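Local coordinates for protein putative phosphohistidine phosphatase, SixA (Nakamurella multipartita, PDB 4HBZ) that probably removes phosphate from phosphohistidine or another phosphorylated substrate, as a putative SixA-type member of the histidine phosphatase superfamily, at residues Q86-E92 / E104-P109; H27-G31 / L41-G45; E130-Q134 / S145-D149. Residues are numbered along the deposited sequence.

Contact 1. Residues Q86-E92 / E104-P109; sequences QVRYRDE and EVAAVP. With ACY (acetic acid), chain B.
This is a surface contact of a beta-alpha-beta crossover: edge strand 86-90 faces the end of helix 98-106 and the loop after it, which leads over strand 65-69 to parallel strand 114-119. Residues 86-90 are extended and alternate. Gln-86, Arg-88 and Arg-90 send CA-to-CB bonds toward 104-109, while Val-87 and Tyr-89 lie on the face against helix 72-81. Residues 91-92 turn into a 3-10 segment. In 104-109, Glu-104 and Val-105 are helical, and Val-108 and Pro-109 are extended. Arg-88 CA lies 8.6 Å from Val-108 CA, and Glu-92 CA 8.2 Å from Glu-104 CA, distances bridged by long side chains and water. Glu-104 (chi1 m, chi2 m) is the polar centre. Its OE1 takes a salt bridge from Arg-90 NE (2.9 Å), and a water joins this OE1 (2.9 Å) and Glu-104 O (2.7 Å) to Arg-88 NE (2.7 Å). Glu-92 is a like-charged neighbour, its OE2 4.1 Å from Glu-104 OE2, with a water donating to Glu-104 OE2 (2.8 Å) and, weakly, to Glu-92 OE2 (2.9 Å). The Arg-88 guanidinium (chi1 m, chi2 t, chi3 p) has Val-108 CA and Ala-107 O over one face and acetate OXT over the other; NH1 is 3.3 Å from Ala-107 O, too poorly angled for a hydrogen bond. Val-108 and Val-105 pack inward on Trp-168. Arg-90 (chi1 m, chi2 m) donates from NH1 to Tyr-89 O (3.0 Å) and clasps the acetate, probably from the crystallisation liquor: NH1 to O 2.9 Å, NH2 to OXT 2.8 Å.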
ATOM      1  N   GLN A  86       9.203  -9.048  -7.732  1.00 22.18           N
ATOM      2  CA  GLN A  86       9.029  -8.476  -9.064  1.00 23.54           C
ATOM      3  C   GLN A  86       8.344  -7.117  -8.881  1.00 19.44           C
ATOM      4  O   GLN A  86       7.420  -7.016  -8.085  1.00 19.02           O
ATOM      5  CB  GLN A  86       8.248  -9.399  -9.984  1.00 28.98           C
ATOM      6  CG  GLN A  86       6.920  -9.917  -9.500  1.00 34.10           C
ATOM      7  CD  GLN A  86       6.238 -10.883 -10.521  1.00 40.48           C
ATOM      8  OE1 GLN A  86       5.785 -10.459 -11.585  1.00 43.81           O
ATOM      9  NE2 GLN A  86       6.167 -12.175 -10.180  1.00 44.65           N
ATOM     10  N   VAL A  87       8.812  -6.104  -9.599  1.00 17.25           N
ATOM     11  CA  VAL A  87       8.296  -4.736  -9.442  1.00 16.79           C
ATOM     12  C   VAL A  87       7.668  -4.262 -10.743  1.00 16.83           C
ATOM     13  O   VAL A  87       8.248  -4.457 -11.824  1.00 18.06           O
ATOM     14  CB  VAL A  87       9.372  -3.744  -9.000  1.00 18.88           C
ATOM     15  CG1 VAL A  87       8.759  -2.351  -8.752  1.00 18.81           C
ATOM     16  CG2 VAL A  87      10.164  -4.262  -7.820  1.00 20.88           C
ATOM     17  N   ARG A  88       6.470  -3.695 -10.633  1.00 15.06           N
ATOM     18  CA  ARG A  88       5.762  -3.056 -11.731  1.00 15.57           C
ATOM     19  C   ARG A  88       5.765  -1.561 -11.448  1.00 15.72           C
ATOM     20  O   ARG A  88       5.011  -1.098 -10.585  1.00 14.69           O
ATOM     21  CB  ARG A  88       4.359  -3.595 -11.786  1.00 16.58           C
ATOM     22  CG  ARG A  88       4.292  -5.128 -12.036  1.00 18.92           C
ATOM     23  CD  ARG A  88       2.993  -5.807 -11.605  1.00 21.32           C
ATOM     24  NE  ARG A  88       1.904  -5.551 -12.515  1.00 24.19           N
ATOM     25  CZ  ARG A  88       1.486  -6.369 -13.495  1.00 24.73           C
ATOM     26  NH1 ARG A  88       0.493  -5.944 -14.262  1.00 28.63           N
ATOM     27  NH2 ARG A  88       2.057  -7.543 -13.759  1.00 26.82           N
ATOM     28  N   TYR A  89       6.619  -0.827 -12.136  1.00 15.69           N
ATOM     29  CA  TYR A  89       6.675   0.614 -11.979  1.00 14.85           C
ATOM     30  C   TYR A  89       5.576   1.223 -12.872  1.00 15.30           C
ATOM     31  O   TYR A  89       5.456   0.876 -14.057  1.00 15.39           O
ATOM     32  CB  TYR A  89       8.037   1.187 -12.360  1.00 15.16           C
ATOM     33  CG  TYR A  89       9.127   0.778 -11.404  1.00 15.48           C
ATOM     34  CD1 TYR A  89       9.204   1.348 -10.109  1.00 15.53           C
ATOM     35  CD2 TYR A  89      10.030  -0.225 -11.754  1.00 16.91           C
ATOM     36  CE1 TYR A  89      10.202   0.948  -9.235  1.00 16.91           C
ATOM     37  CE2 TYR A  89      11.001  -0.617 -10.866  1.00 17.07           C
ATOM     38  CZ  TYR A  89      11.073  -0.003  -9.615  1.00 17.75           C
ATOM     39  OH  TYR A  89      12.083  -0.431  -8.741  1.00 18.93           O
ATOM     40  N   ARG A  90       4.819   2.166 -12.345  1.00 14.07           N
ATOM     41  CA  ARG A  90       3.653   2.713 -13.044  1.00 13.98           C
ATOM     42  C   ARG A  90       3.546   4.208 -12.871  1.00 14.42           C
ATOM     43  O   ARG A  90       3.416   4.695 -11.748  1.00 13.52           O
ATOM     44  CB  ARG A  90       2.389   2.038 -12.564  1.00 15.01           C
ATOM     45  CG  ARG A  90       2.261   0.560 -12.854  1.00 15.34           C
ATOM     46  CD  ARG A  90       2.011   0.340 -14.327  1.00 17.46           C
ATOM     47  NE  ARG A  90       1.804  -1.090 -14.643  1.00 18.45           N
ATOM     48  CZ  ARG A  90       2.752  -1.949 -14.959  1.00 19.69           C
ATOM     49  NH1 ARG A  90       4.064  -1.637 -14.940  1.00 19.17           N
ATOM     50  NH2 ARG A  90       2.394  -3.224 -15.235  1.00 21.63           N
ATOM     51  N   ASP A  91       3.526   4.934 -13.998  1.00 15.01           N
ATOM     52  CA  ASP A  91       3.163   6.342 -13.971  1.00 16.13           C
ATOM     53  C   ASP A  91       1.754   6.549 -13.461  1.00 15.55           C
ATOM     54  O   ASP A  91       1.454   7.596 -12.856  1.00 15.60           O
ATOM     55  CB  ASP A  91       3.338   6.940 -15.359  1.00 18.28           C
ATOM     56  CG  ASP A  91       4.797   7.143 -15.749  1.00 21.57           C
ATOM     57  OD1 ASP A  91       5.696   7.522 -14.922  1.00 21.49           O
ATOM     58  OD2 ASP A  91       5.057   7.024 -16.986  1.00 27.50           O
ATOM     59  N   GLU A  92       0.880   5.563 -13.640  1.00 15.14           N
ATOM     60  CA  GLU A  92      -0.484   5.647 -13.120  1.00 15.89           C
ATOM     61  C   GLU A  92      -0.506   5.850 -11.616  1.00 15.01           C
ATOM     62  O   GLU A  92      -1.439   6.465 -11.107  1.00 16.14           O
ATOM     63  CB  GLU A  92      -1.304   4.408 -13.476  1.00 17.43           C
ATOM     64  CG  GLU A  92      -1.562   4.180 -14.990  1.00 20.77           C
ATOM     65  CD  GLU A  92      -0.414   3.579 -15.784  1.00 23.49           C
ATOM     66  OE1 GLU A  92       0.738   3.419 -15.334  1.00 19.53           O
ATOM     67  OE2 GLU A  92      -0.681   3.290 -16.972  1.00 27.20           O
ATOM     68  N   GLU A 104      -4.440  -1.327 -11.177  1.00 13.74           N
ATOM     69  CA  GLU A 104      -3.095  -1.883 -11.270  1.00 14.30           C
ATOM     70  C   GLU A 104      -2.937  -3.096 -10.335  1.00 13.93           C
ATOM     71  O   GLU A 104      -2.322  -4.079 -10.741  1.00 14.07           O
ATOM     72  CB  GLU A 104      -2.038  -0.856 -10.909  1.00 15.58           C
ATOM     73  CG  GLU A 104      -1.929   0.264 -11.916  1.00 17.18           C
ATOM     74  CD  GLU A 104      -1.540  -0.194 -13.305  1.00 19.62           C
ATOM     75  OE1 GLU A 104      -0.819  -1.197 -13.468  1.00 20.15           O
ATOM     76  OE2 GLU A 104      -1.960   0.504 -14.250  1.00 24.72           O
ATOM     77  N   VAL A 105      -3.486  -3.044  -9.110  1.00 13.10           N
ATOM     78  CA  VAL A 105      -3.458  -4.233  -8.226  1.00 13.45           C
ATOM     79  C   VAL A 105      -4.202  -5.390  -8.892  1.00 14.37           C
ATOM     80  O   VAL A 105      -3.761  -6.542  -8.863  1.00 14.41           O
ATOM     81  CB  VAL A 105      -3.993  -3.909  -6.843  1.00 14.14           C
ATOM     82  CG1 VAL A 105      -4.076  -5.189  -6.038  1.00 14.44           C
ATOM     83  CG2 VAL A 105      -3.078  -2.894  -6.167  1.00 13.31           C
ATOM     84  N   ALA A 106      -5.298  -5.077  -9.551  1.00 15.20           N
ATOM     85  CA  ALA A 106      -6.073  -6.132 -10.214  1.00 16.46           C
ATOM     86  C   ALA A 106      -5.363  -6.860 -11.308  1.00 16.18           C
ATOM     87  O   ALA A 106      -5.698  -8.001 -11.656  1.00 17.87           O
ATOM     88  CB  ALA A 106      -7.333  -5.531 -10.803  1.00 16.71           C
ATOM     89  N   ALA A 107      -4.343  -6.248 -11.894  1.00 14.55           N
ATOM     90  CA  ALA A 107      -3.588  -6.785 -12.988  1.00 15.30           C
ATOM     91  C   ALA A 107      -2.353  -7.652 -12.589  1.00 14.84           C
ATOM     92  O   ALA A 107      -1.707  -8.220 -13.483  1.00 17.14           O
ATOM     93  CB  ALA A 107      -3.163  -5.643 -13.944  1.00 15.15           C
ATOM     94  N   VAL A 108      -2.030  -7.715 -11.289  1.00 13.68           N
ATOM     95  CA  VAL A 108      -0.865  -8.488 -10.852  1.00 13.89           C
ATOM     96  C   VAL A 108      -1.088  -9.980 -11.133  1.00 14.53           C
ATOM     97  O   VAL A 108      -2.236 -10.455 -11.323  1.00 14.60           O
ATOM     98  CB  VAL A 108      -0.550  -8.310  -9.332  1.00 13.35           C
ATOM     99  CG1 VAL A 108      -0.316  -6.838  -9.059  1.00 13.22           C
ATOM    100  CG2 VAL A 108      -1.570  -8.932  -8.441  1.00 13.20           C
ATOM    101  N   PRO A 109      -0.012 -10.744 -11.179  1.00 15.01           N
ATOM    102  CA  PRO A 109      -0.162 -12.216 -11.330  1.00 16.31           C
ATOM    103  C   PRO A 109      -1.131 -12.762 -10.316  1.00 16.21           C
ATOM    104  O   PRO A 109      -1.059 -12.507  -9.131  1.00 15.39           O
ATOM    105  CB  PRO A 109       1.249 -12.731 -11.122  1.00 16.94           C
ATOM    106  CG  PRO A 109       2.110 -11.596 -11.633  1.00 17.43           C
ATOM    107  CD  PRO A 109       1.402 -10.325 -11.240  1.00 16.74           C
TER
HETATM  108  C   ACY B 201       5.606  -4.808 -15.742  1.00 42.93           C
HETATM  109  O   ACY B 201       6.020  -3.623 -15.572  1.00 40.57           O
HETATM  110  OXT ACY B 201       4.398  -5.096 -15.955  1.00 44.50           O
HETATM  111  CH3 ACY B 201       6.602  -5.934 -15.699  1.00 48.48           C
HETATM  112  O   HOH W   1      -0.080  -3.683 -12.247  1.00 21.22           O
HETATM  113  O   HOH W   2      -0.658  -3.351 -15.419  1.00 27.08           O
HETATM  114  O   HOH W   3      -0.737   0.383 -16.775  1.00 44.34           O

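Contact 2. Residues H27-G31 / L41-G45; sequences HAAAG and LTPDG
After strand 20-26 the chain makes a loop that folds back on itself, so that residues 27-31 meet the N-terminus of helix 43-59. Both arms of this meeting are short. A single beta bridge pairs Ala-30 (-126/155) with Leu-41, CA to CA 4.0 Å, and Ala-29 CA stands 4.3 Å from Gly-45 CA. Ala-29 O is the focus: it accepts from Thr-42 N (3.0 Å, 164°) and receives CA-H contacts from Leu-41 CA (3.4 Å) and Gly-45 CA (3.6 Å). Thr-42 is the N-cap; with chi1 p its OG1 accepts from Gly-45 N (3.0 Å), while its CG2 lies against the 30-31 peptide, 3.6 Å from Gly-31 N. Leu-41 is mt (chi1 m, chi2 t): its CB points sideways, yet CD2 reaches Ala-28, 3.3 Å from Ala-28 O and 4.0 Å from Ala-28 CB. Ala-28 CB in turn presses to 3.2 Å from Gly-45 O. At Gly-45 a CB would point straight into Ala-29 O, so the absence of a side chain lets the helix turn come this near. His-27 (chi1 p, chi2 78°) is held by ND1 donating to Ala-28 O (2.8 Å, 173°). Just after strand 20-26, it sits where histidine phosphatases carry the histidine that takes up the phosphate, and the ring orientation, with NE2 turned from this bond, is consistent with that role. His-27 meets the ring of His-120 and touches Arg-73, Thr-74 and Thr-77 of helix 72-81, while Ala-28 packs on Ala-49 of helix 43-59; the loop is wedged between these two helices, just beyond strand 20-26.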
ATOM      1  N   HIS A  27       5.034   6.627   0.400  1.00 10.99           N
ATOM      2  CA  HIS A  27       6.477   6.849   0.384  1.00 11.03           C
ATOM      3  C   HIS A  27       6.920   7.618   1.633  1.00 10.02           C
ATOM      4  O   HIS A  27       6.178   8.418   2.207  1.00 11.36           O
ATOM      5  CB  HIS A  27       6.934   7.605  -0.868  1.00 12.13           C
ATOM      6  CG  HIS A  27       6.407   8.987  -0.962  1.00 12.38           C
ATOM      7  ND1 HIS A  27       6.922  10.044  -0.244  1.00 13.38           N
ATOM      8  CD2 HIS A  27       5.356   9.484  -1.673  1.00 13.10           C
ATOM      9  CE1 HIS A  27       6.211  11.119  -0.498  1.00 14.63           C
ATOM     10  NE2 HIS A  27       5.261  10.811  -1.368  1.00 13.63           N
ATOM     11  N   ALA A  28       8.186   7.423   1.950  1.00 11.21           N
ATOM     12  CA  ALA A  28       8.793   8.118   3.087  1.00 11.40           C
ATOM     13  C   ALA A  28       9.123   9.557   2.752  1.00 12.59           C
ATOM     14  O   ALA A  28       8.988  10.014   1.616  1.00 12.37           O
ATOM     15  CB  ALA A  28       9.979   7.356   3.577  1.00 12.45           C
ATOM     16  N   ALA A  29       9.486  10.314   3.775  1.00 14.08           N
ATOM     17  CA  ALA A  29       9.636  11.768   3.676  1.00 14.55           C
ATOM     18  C   ALA A  29      10.665  12.161   2.633  1.00 15.23           C
ATOM     19  O   ALA A  29      11.770  11.559   2.557  1.00 15.04           O
ATOM     20  CB  ALA A  29       9.992  12.345   5.025  1.00 16.56           C
ATOM     21  N   ALA A  30      10.322  13.159   1.827  1.00 15.96           N
ATOM     22  CA  ALA A  30      11.146  13.574   0.717  1.00 16.57           C
ATOM     23  C   ALA A  30      11.487  15.067   0.748  1.00 17.02           C
ATOM     24  O   ALA A  30      10.835  15.866   1.415  1.00 17.75           O
ATOM     25  CB  ALA A  30      10.435  13.208  -0.592  1.00 17.25           C
ATOM     26  N   GLY A  31      12.595  15.370   0.117  1.00 16.84           N
ATOM     27  CA  GLY A  31      13.163  16.705   0.128  1.00 18.16           C
ATOM     28  C   GLY A  31      12.784  17.483  -1.089  1.00 18.63           C
ATOM     29  O   GLY A  31      11.737  17.257  -1.703  1.00 18.27           O
ATOM     30  N   LEU A  41      14.349  11.007  -1.196  1.00 15.21           N
ATOM     31  CA  LEU A  41      14.095  10.902   0.232  1.00 14.46           C
ATOM     32  C   LEU A  41      15.085  11.765   1.017  1.00 15.56           C
ATOM     33  O   LEU A  41      16.276  11.937   0.630  1.00 16.67           O
ATOM     34  CB  LEU A  41      14.257   9.483   0.721  1.00 14.60           C
ATOM     35  CG  LEU A  41      13.218   8.473   0.161  1.00 13.65           C
ATOM     36  CD1 LEU A  41      13.514   7.074   0.740  1.00 13.88           C
ATOM     37  CD2 LEU A  41      11.809   8.932   0.361  1.00 13.52           C
ATOM     38  N   THR A  42      14.617  12.258   2.144  1.00 15.43           N
ATOM     39  CA  THR A  42      15.535  12.896   3.100  1.00 16.93           C
ATOM     40  C   THR A  42      16.253  11.803   3.888  1.00 17.20           C
ATOM     41  O   THR A  42      15.866  10.623   3.838  1.00 17.10           O
ATOM     42  CB  THR A  42      14.761  13.771   4.093  1.00 17.25           C
ATOM     43  OG1 THR A  42      13.917  12.931   4.864  1.00 16.82           O
ATOM     44  CG2 THR A  42      13.946  14.834   3.391  1.00 18.62           C
ATOM     45  N   PRO A  43      17.310  12.166   4.659  1.00 17.44           N
ATOM     46  CA  PRO A  43      17.896  11.132   5.496  1.00 17.89           C
ATOM     47  C   PRO A  43      16.923  10.512   6.487  1.00 17.55           C
ATOM     48  O   PRO A  43      16.996   9.293   6.733  1.00 17.72           O
ATOM     49  CB  PRO A  43      19.059  11.852   6.171  1.00 18.93           C
ATOM     50  CG  PRO A  43      19.432  12.956   5.168  1.00 19.21           C
ATOM     51  CD  PRO A  43      18.143  13.372   4.539  1.00 19.71           C
ATOM     52  N   ASP A  44      16.027  11.294   7.041  1.00 17.94           N
ATOM     53  CA  ASP A  44      15.007  10.709   7.932  1.00 18.26           C
ATOM     54  C   ASP A  44      14.056   9.811   7.140  1.00 16.50           C
ATOM     55  O   ASP A  44      13.648   8.751   7.641  1.00 15.30           O
ATOM     56  CB  ASP A  44      14.202  11.791   8.641  1.00 21.02           C
ATOM     57  CG  ASP A  44      14.983  12.506   9.762  1.00 27.85           C
ATOM     58  OD1 ASP A  44      15.949  11.974  10.318  1.00 28.63           O
ATOM     59  OD2 ASP A  44      14.564  13.625  10.080  1.00 34.46           O
ATOM     60  N   GLY A  45      13.736  10.164   5.890  1.00 14.81           N
ATOM     61  CA  GLY A  45      12.853   9.308   5.090  1.00 14.77           C
ATOM     62  C   GLY A  45      13.520   7.975   4.763  1.00 13.17           C
ATOM     63  O   GLY A  45      12.909   6.915   4.818  1.00 12.96           O
TER

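Contact 3. Residues E130-Q134 / S145-D149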
ATOM      1  N   GLU A 130     -11.564   2.905   1.252  1.00 12.46           N
ATOM      2  CA  GLU A 130     -12.606   2.359   0.394  1.00 13.66           C
ATOM      3  C   GLU A 130     -12.691   0.853   0.455  1.00 12.95           C
ATOM      4  O   GLU A 130     -13.787   0.278   0.452  1.00 13.65           O
ATOM      5  CB  GLU A 130     -12.454   2.827  -1.028  1.00 14.77           C
ATOM      6  CG  GLU A 130     -12.774   4.291  -1.190  1.00 17.07           C
ATOM      7  CD  GLU A 130     -13.227   4.679  -2.578  1.00 18.65           C
ATOM      8  OE1 GLU A 130     -13.244   3.852  -3.496  1.00 19.84           O
ATOM      9  OE2 GLU A 130     -13.650   5.853  -2.683  1.00 21.38           O
ATOM     10  N   LEU A 131     -11.531   0.211   0.539  1.00 12.17           N
ATOM     11  CA  LEU A 131     -11.525  -1.246   0.640  1.00 11.82           C
ATOM     12  C   LEU A 131     -12.160  -1.726   1.940  1.00 11.93           C
ATOM     13  O   LEU A 131     -12.941  -2.706   1.974  1.00 11.68           O
ATOM     14  CB  LEU A 131     -10.086  -1.797   0.548  1.00 11.85           C
ATOM     15  CG  LEU A 131      -9.444  -1.693  -0.855  1.00 11.68           C
ATOM     16  CD1 LEU A 131      -7.989  -2.104  -0.777  1.00 12.67           C
ATOM     17  CD2 LEU A 131     -10.178  -2.456  -1.937  1.00 12.87           C
ATOM     18  N   VAL A 132     -11.836  -1.017   3.030  1.00 12.23           N
ATOM     19  CA  VAL A 132     -12.433  -1.355   4.351  1.00 13.14           C
ATOM     20  C   VAL A 132     -13.937  -1.214   4.311  1.00 13.83           C
ATOM     21  O   VAL A 132     -14.677  -2.080   4.794  1.00 15.20           O
ATOM     22  CB  VAL A 132     -11.788  -0.539   5.480  1.00 14.35           C
ATOM     23  CG1 VAL A 132     -12.624  -0.576   6.763  1.00 15.26           C
ATOM     24  CG2 VAL A 132     -10.375  -1.006   5.677  1.00 14.39           C
ATOM     25  N   ARG A 133     -14.426  -0.099   3.779  1.00 13.89           N
ATOM     26  CA  ARG A 133     -15.866   0.121   3.766  1.00 16.16           C
ATOM     27  C   ARG A 133     -16.582  -0.877   2.897  1.00 15.43           C
ATOM     28  O   ARG A 133     -17.694  -1.274   3.194  1.00 16.43           O
ATOM     29  CB  ARG A 133     -16.122   1.560   3.311  1.00 17.61           C
ATOM     30  CG  ARG A 133     -15.579   2.642   4.267  1.00 20.12           C
ATOM     31  CD  ARG A 133     -15.623   2.373   5.795  1.00 25.00           C
ATOM     32  NE  ARG A 133     -16.967   2.566   6.299  1.00 28.11           N
ATOM     33  CZ  ARG A 133     -17.330   2.595   7.600  1.00 32.18           C
ATOM     34  NH1 ARG A 133     -16.436   2.451   8.604  1.00 32.51           N
ATOM     35  NH2 ARG A 133     -18.610   2.776   7.891  1.00 35.59           N
ATOM     36  N   GLN A 134     -15.979  -1.266   1.778  1.00 15.07           N
ATOM     37  CA  GLN A 134     -16.587  -2.280   0.891  1.00 15.39           C
ATOM     38  C   GLN A 134     -16.683  -3.620   1.596  1.00 16.33           C
ATOM     39  O   GLN A 134     -17.672  -4.341   1.490  1.00 17.34           O
ATOM     40  CB  GLN A 134     -15.800  -2.368  -0.425  1.00 15.57           C
ATOM     41  CG  GLN A 134     -16.385  -3.326  -1.458  1.00 16.88           C
ATOM     42  CD  GLN A 134     -17.719  -2.857  -2.070  1.00 20.07           C
ATOM     43  OE1 GLN A 134     -18.037  -1.678  -2.111  1.00 24.03           O
ATOM     44  NE2 GLN A 134     -18.433  -3.779  -2.614  1.00 24.76           N
ATOM     45  N   SER A 145     -20.152   1.530  12.060  1.00 32.69           N
ATOM     46  CA  SER A 145     -18.791   1.041  12.358  1.00 33.46           C
ATOM     47  C   SER A 145     -17.711   2.106  12.063  1.00 34.97           C
ATOM     48  O   SER A 145     -17.717   2.781  11.021  1.00 31.81           O
ATOM     49  CB  SER A 145     -18.464  -0.229  11.565  1.00 33.02           C
ATOM     50  OG  SER A 145     -17.111  -0.623  11.812  1.00 31.62           O
ATOM     51  N   GLY A 146     -16.768   2.225  13.001  1.00 34.85           N
ATOM     52  CA  GLY A 146     -15.597   3.085  12.829  1.00 33.74           C
ATOM     53  C   GLY A 146     -14.439   2.381  12.108  1.00 33.85           C
ATOM     54  O   GLY A 146     -13.311   2.929  12.080  1.00 30.90           O
ATOM     55  N   ALA A 147     -14.663   1.172  11.568  1.00 28.96           N
ATOM     56  CA  ALA A 147     -13.576   0.398  10.932  1.00 28.88           C
ATOM     57  C   ALA A 147     -12.966   1.271   9.860  1.00 25.38           C
ATOM     58  O   ALA A 147     -13.672   1.909   9.109  1.00 26.48           O
ATOM     59  CB  ALA A 147     -14.069  -0.913  10.311  1.00 29.73           C
ATOM     60  N   GLY A 148     -11.650   1.359   9.845  1.00 24.84           N
ATOM     61  CA  GLY A 148     -10.976   2.196   8.881  1.00 24.33           C
ATOM     62  C   GLY A 148     -10.497   3.491   9.504  1.00 23.66           C
ATOM     63  O   GLY A 148      -9.714   4.188   8.904  1.00 23.21           O
ATOM     64  N   ASP A 149     -11.079   3.872  10.650  1.00 24.77           N
ATOM     65  CA  ASP A 149     -10.669   5.127  11.298  1.00 24.37           C
ATOM     66  C   ASP A 149      -9.178   5.173  11.618  1.00 21.88           C
ATOM     67  O   ASP A 149      -8.665   6.250  11.765  1.00 19.24           O
ATOM     68  CB  ASP A 149     -11.499   5.406  12.562  1.00 28.12           C
ATOM     69  CG  ASP A 149     -12.911   5.989  12.255  1.00 34.46           C
ATOM     70  OD1 ASP A 149     -13.241   6.412  11.096  1.00 38.27           O
ATOM     71  OD2 ASP A 149     -13.723   6.055  13.215  1.00 40.30           O
TER
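Glu-130 opens one turn of helix 123-138, its O taking the i to i+4 bond from Gln-134 N (3.0 Å), but its side chain lies well clear of the 145-149 loop. Leu-131 too stays out of reach, being turned to Leu-102 of helix 98-106. Val-132 makes the apolar part of the contact: with chi1 t, its CG1 rests 3.8 Å from Ala-147 CB and 3.6 Å from Ala-147 O, and its CA is 5.9 Å from Gly-148 CA. Arg-133 makes the polar part. Its three m rotamers (chi1 to chi3) curl the chain toward the loop, where NH1 donates to two carbonyls, Ser-145 O (2.8 Å) and Ala-147 O (2.9 Å), both near the guanidinium plane; NH2 adds a weak bond to Ser-145 O (3.3 Å). The loop is shaped to present them. Ser-145 OG accepts from Ala-147 N (3.0 Å), an ST turn, and residues 146-149 form a type II turn closed by Asp-149 N to Gly-146 O (2.8 Å). Gly-148 has the positive phi (103/-20) of the third position, and a CB there would also be tight against Val-132 CG1. Gln-134 is out of reach of the loop and bonds through NE2 to Gln-173 O. The loop thus lies along helix 123-138, with Ser-145 and Ala-147 also on Leu-136, before the chain continues to strand 159-164.

Along the chain the contacts come in series: 2 first, then 1, then 3. They are separate sites round one mixed sheet, with centres about 23 Å (contacts 1 and 2), 24 Å (1 and 3) and 28 Å (2 and 3) apart; the nearest atoms of 1 and 3 are about 7 Å apart, and none touch. Contact 1 is at edge strand 86-90, contact 2 follows central strand 20-26, and contact 3 tacks a loop to helix 123-138. Helix 72-81 borders both contacts 1 and 2; helix 98-106 enters contact 1 and packs on Leu-131 of contact 3. Contact 2, with His-27, belongs to the probable active site; the other two join edge strand to crossover helix and loop to helix.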